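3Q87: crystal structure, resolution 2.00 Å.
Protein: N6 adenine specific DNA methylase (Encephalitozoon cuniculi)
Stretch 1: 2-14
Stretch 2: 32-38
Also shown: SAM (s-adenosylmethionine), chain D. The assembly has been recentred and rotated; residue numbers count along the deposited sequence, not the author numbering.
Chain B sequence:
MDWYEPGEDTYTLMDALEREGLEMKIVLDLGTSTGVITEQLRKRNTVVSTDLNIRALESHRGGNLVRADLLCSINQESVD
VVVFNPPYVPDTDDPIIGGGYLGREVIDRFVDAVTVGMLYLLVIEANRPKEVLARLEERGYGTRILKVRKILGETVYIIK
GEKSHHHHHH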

# COMPACT_ATOMS: atom_id res chain seq x y z
N ASP B 2 12.32 -2.90 18.25
CA ASP B 2 12.36 -3.69 17.02
C ASP B 2 11.42 -3.10 15.98
O ASP B 2 11.66 -3.21 14.78
CB ASP B 2 11.99 -5.14 17.31
CG ASP B 2 13.12 -5.91 18.01
OD1 ASP B 2 12.82 -6.69 18.94
OD2 ASP B 2 14.29 -5.73 17.62
N TRP B 3 10.33 -2.49 16.44
CA TRP B 3 9.39 -1.82 15.54
C TRP B 3 8.63 -0.75 16.32
O TRP B 3 8.62 -0.76 17.54
CB TRP B 3 8.44 -2.83 14.89
CG TRP B 3 7.54 -3.57 15.87
CD1 TRP B 3 6.49 -3.05 16.58
CD2 TRP B 3 7.61 -4.96 16.23
NE1 TRP B 3 5.91 -4.03 17.35
CE2 TRP B 3 6.58 -5.21 17.16
CE3 TRP B 3 8.45 -6.01 15.85
CZ2 TRP B 3 6.37 -6.46 17.72
CZ3 TRP B 3 8.23 -7.26 16.40
CH2 TRP B 3 7.21 -7.48 17.33
N TYR B 4 8.01 0.17 15.61
CA TYR B 4 7.28 1.24 16.26
C TYR B 4 5.95 0.73 16.81
O TYR B 4 5.17 0.14 16.08
CB TYR B 4 7.02 2.38 15.27
CG TYR B 4 6.59 3.67 15.93
CD1 TYR B 4 7.55 4.57 16.40
CD2 TYR B 4 5.26 3.98 16.10
CE1 TYR B 4 7.18 5.74 17.01
CE2 TYR B 4 4.87 5.17 16.72
CZ TYR B 4 5.85 6.05 17.18
OH TYR B 4 5.50 7.24 17.79
N GLU B 5 5.71 0.96 18.09
CA GLU B 5 4.51 0.44 18.74
C GLU B 5 3.44 1.53 18.83
O GLU B 5 3.78 2.71 18.85
CB GLU B 5 4.87 -0.07 20.13
CG GLU B 5 5.85 -1.22 20.11
CD GLU B 5 6.49 -1.48 21.47
OE1 GLU B 5 5.98 -0.95 22.49
OE2 GLU B 5 7.50 -2.22 21.52
N PRO B 6 2.15 1.14 18.86
CA PRO B 6 1.07 2.13 18.91
C PRO B 6 1.23 3.09 20.10
O PRO B 6 1.43 2.61 21.21
CB PRO B 6 -0.18 1.28 19.09
CG PRO B 6 0.20 -0.06 18.49
CD PRO B 6 1.64 -0.24 18.83
N GLY B 7 1.16 4.39 19.86
CA GLY B 7 1.31 5.41 20.89
C GLY B 7 0.18 6.43 20.77
O GLY B 7 -0.74 6.25 19.97
N GLU B 8 0.24 7.49 21.58
CA GLU B 8 -0.79 8.52 21.55
C GLU B 8 -0.85 9.18 20.17
O GLU B 8 -1.92 9.56 19.70
CB GLU B 8 -0.56 9.57 22.64
CG GLU B 8 -0.90 9.08 24.05
CD GLU B 8 -0.64 10.11 25.14
OE1 GLU B 8 -0.91 11.32 24.92
OE2 GLU B 8 -0.18 9.72 26.23
N ASP B 9 0.31 9.30 19.52
CA ASP B 9 0.34 9.83 18.17
C ASP B 9 -0.50 8.97 17.23
O ASP B 9 -1.35 9.49 16.52
CB ASP B 9 1.78 10.01 17.65
CG ASP B 9 2.62 8.73 17.69
OD1 ASP B 9 2.34 7.80 18.47
OD2 ASP B 9 3.60 8.67 16.93
N THR B 10 -0.29 7.65 17.23
CA THR B 10 -1.07 6.80 16.35
C THR B 10 -2.57 6.93 16.67
O THR B 10 -3.38 7.04 15.77
CB THR B 10 -0.64 5.30 16.37
OG1 THR B 10 -1.66 4.49 16.95
CG2 THR B 10 0.66 5.09 17.12
N TYR B 11 -2.93 6.95 17.94
CA TYR B 11 -4.34 7.03 18.29
C TYR B 11 -5.03 8.35 17.90
O TYR B 11 -6.23 8.38 17.66
CB TYR B 11 -4.57 6.68 19.76
CG TYR B 11 -4.24 5.24 20.04
CD1 TYR B 11 -4.89 4.22 19.35
CD2 TYR B 11 -3.26 4.88 20.95
CE1 TYR B 11 -4.59 2.89 19.58
CE2 TYR B 11 -2.95 3.55 21.19
CZ TYR B 11 -3.63 2.56 20.50
OH TYR B 11 -3.33 1.23 20.73
N THR B 12 -4.28 9.45 17.82
CA THR B 12 -4.88 10.68 17.32
C THR B 12 -5.14 10.59 15.80
O THR B 12 -6.14 11.10 15.31
CB THR B 12 -4.06 11.95 17.66
OG1 THR B 12 -3.08 12.18 16.65
CG2 THR B 12 -3.36 11.81 19.00
N LEU B 13 -4.24 9.95 15.06
CA LEU B 13 -4.49 9.69 13.65
C LEU B 13 -5.73 8.80 13.51
O LEU B 13 -6.65 9.11 12.76
CB LEU B 13 -3.25 9.09 12.95
CG LEU B 13 -3.34 8.75 11.45
CD1 LEU B 13 -3.91 9.90 10.65
CD2 LEU B 13 -1.96 8.31 10.87
N MET B 14 -5.76 7.72 14.27
CA MET B 14 -6.90 6.81 14.22
C MET B 14 -8.22 7.50 14.56
O MET B 14 -9.23 7.26 13.90
CB MET B 14 -6.67 5.61 15.14
CG MET B 14 -5.52 4.73 14.68
SD MET B 14 -5.20 3.29 15.73
CE MET B 14 -6.63 2.24 15.38
N THR B 32 3.06 1.01 8.02
CA THR B 32 2.03 0.31 8.76
C THR B 32 2.54 -0.22 10.08
O THR B 32 1.76 -0.44 11.00
CB THR B 32 1.46 -0.89 7.94
OG1 THR B 32 0.44 -1.54 8.69
CG2 THR B 32 2.55 -1.88 7.61
N SER B 33 3.85 -0.43 10.16
CA SER B 33 4.44 -1.10 11.33
C SER B 33 3.75 -2.46 11.58
O SER B 33 3.75 -3.31 10.69
CB SER B 33 4.41 -0.21 12.56
OG SER B 33 5.20 -0.77 13.60
N THR B 34 3.17 -2.67 12.76
CA THR B 34 2.43 -3.93 13.01
C THR B 34 0.92 -3.88 12.72
O THR B 34 0.18 -4.83 13.03
CB THR B 34 2.69 -4.51 14.45
OG1 THR B 34 2.37 -3.52 15.43
CG2 THR B 34 4.14 -4.94 14.62
N GLY B 35 0.45 -2.77 12.14
CA GLY B 35 -0.86 -2.74 11.51
C GLY B 35 -2.04 -2.32 12.35
O GLY B 35 -3.18 -2.64 12.01
N VAL B 36 -1.80 -1.59 13.44
CA VAL B 36 -2.90 -1.09 14.26
C VAL B 36 -3.87 -0.24 13.43
O VAL B 36 -5.08 -0.36 13.57
CB VAL B 36 -2.39 -0.34 15.53
CG1 VAL B 36 -1.82 1.06 15.17
CG2 VAL B 36 -3.48 -0.25 16.57
N ILE B 37 -3.35 0.61 12.55
CA ILE B 37 -4.24 1.42 11.71
C ILE B 37 -4.91 0.60 10.59
O ILE B 37 -6.10 0.78 10.29
CB ILE B 37 -3.50 2.64 11.15
CG1 ILE B 37 -3.00 3.53 12.30
CG2 ILE B 37 -4.42 3.44 10.25
CD1 ILE B 37 -2.21 4.76 11.83
N THR B 38 -4.15 -0.32 10.00
CA THR B 38 -4.70 -1.27 9.03
C THR B 38 -5.90 -2.02 9.60
O THR B 38 -6.93 -2.18 8.93
CB THR B 38 -3.63 -2.31 8.57
OG1 THR B 38 -2.67 -1.67 7.71
CG2 THR B 38 -4.29 -3.47 7.79
N SAM D . 1.60 3.27 11.54
CA SAM D . 2.30 3.04 12.81
C SAM D . 1.58 3.80 13.93
O SAM D . 1.69 3.48 15.11
OXT SAM D . 0.87 4.78 13.67
CB SAM D . 3.83 3.32 12.76
CG SAM D . 4.38 4.76 12.63
SD SAM D . 6.20 5.01 12.84
CE SAM D . 6.30 6.67 13.55
C5' SAM D . 6.78 5.33 11.16
C4' SAM D . 6.81 4.02 10.38
O4' SAM D . 7.31 4.26 9.08
C3' SAM D . 7.70 2.97 11.02
O3' SAM D . 6.98 1.76 11.08
C2' SAM D . 8.87 2.83 10.08
O2' SAM D . 9.40 1.53 10.00
C1' SAM D . 8.24 3.23 8.77
N9 SAM D . 9.18 3.81 7.81
C8 SAM D . 10.33 4.53 8.05
N7 SAM D . 10.85 4.86 6.85
C5 SAM D . 10.04 4.36 5.87
C6 SAM D . 10.07 4.40 4.48
N6 SAM D . 11.07 5.03 3.87
N1 SAM D . 9.07 3.78 3.75
C2 SAM D . 8.02 3.13 4.37
N3 SAM D . 7.99 3.09 5.75
C4 SAM D . 8.98 3.69 6.47
O HOH W 1 8.12 -0.21 12.66

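One direct hydrogen bond joins the two stretches: Ser-33 OG donates to Tyr-4 O at 2.6 Å. Serine suits this place because its short side chain points toward the other stretch and its hydroxyl can also accept. It does so from a water, 3.1 Å from Ser-33 OG, which in turn accepts from Tyr-4 N at 3.0 Å and lies 2.8 Å from SAM O3', so the contact and the cofactor share one polar network.

Beside it lies a CH-pi contact. Thr-34 CG2 sits 3.4 Å from the centroid of the five-membered ring of Trp-3, only 13° off the ring normal, so the methyl meets the electron-rich indole face almost squarely. The same threonine's OG1 is hydrogen-bonded elsewhere in the structure.

Most of the remaining contact is apolar packing of the loop and first helix of one stretch against the start of the other's helix. Val-36, compact and branched at CB, is met by Pro-6, whose ring offers an apolar surface (CG to Val-36 CB, 3.9 Å), and by Met-14 (SD to Val-36 CG2, 4.0 Å). Met-14's flexible, unbranched chain also reaches Ile-37, its CG lying 3.7 Å from Ile-37 CG1. Ile-37, whose CA-to-CB bond points sideways, extends with chi2 in the t well (178°) to place CD1 3.7 Å from Leu-13 CD2, a methyl of leucine's branched end.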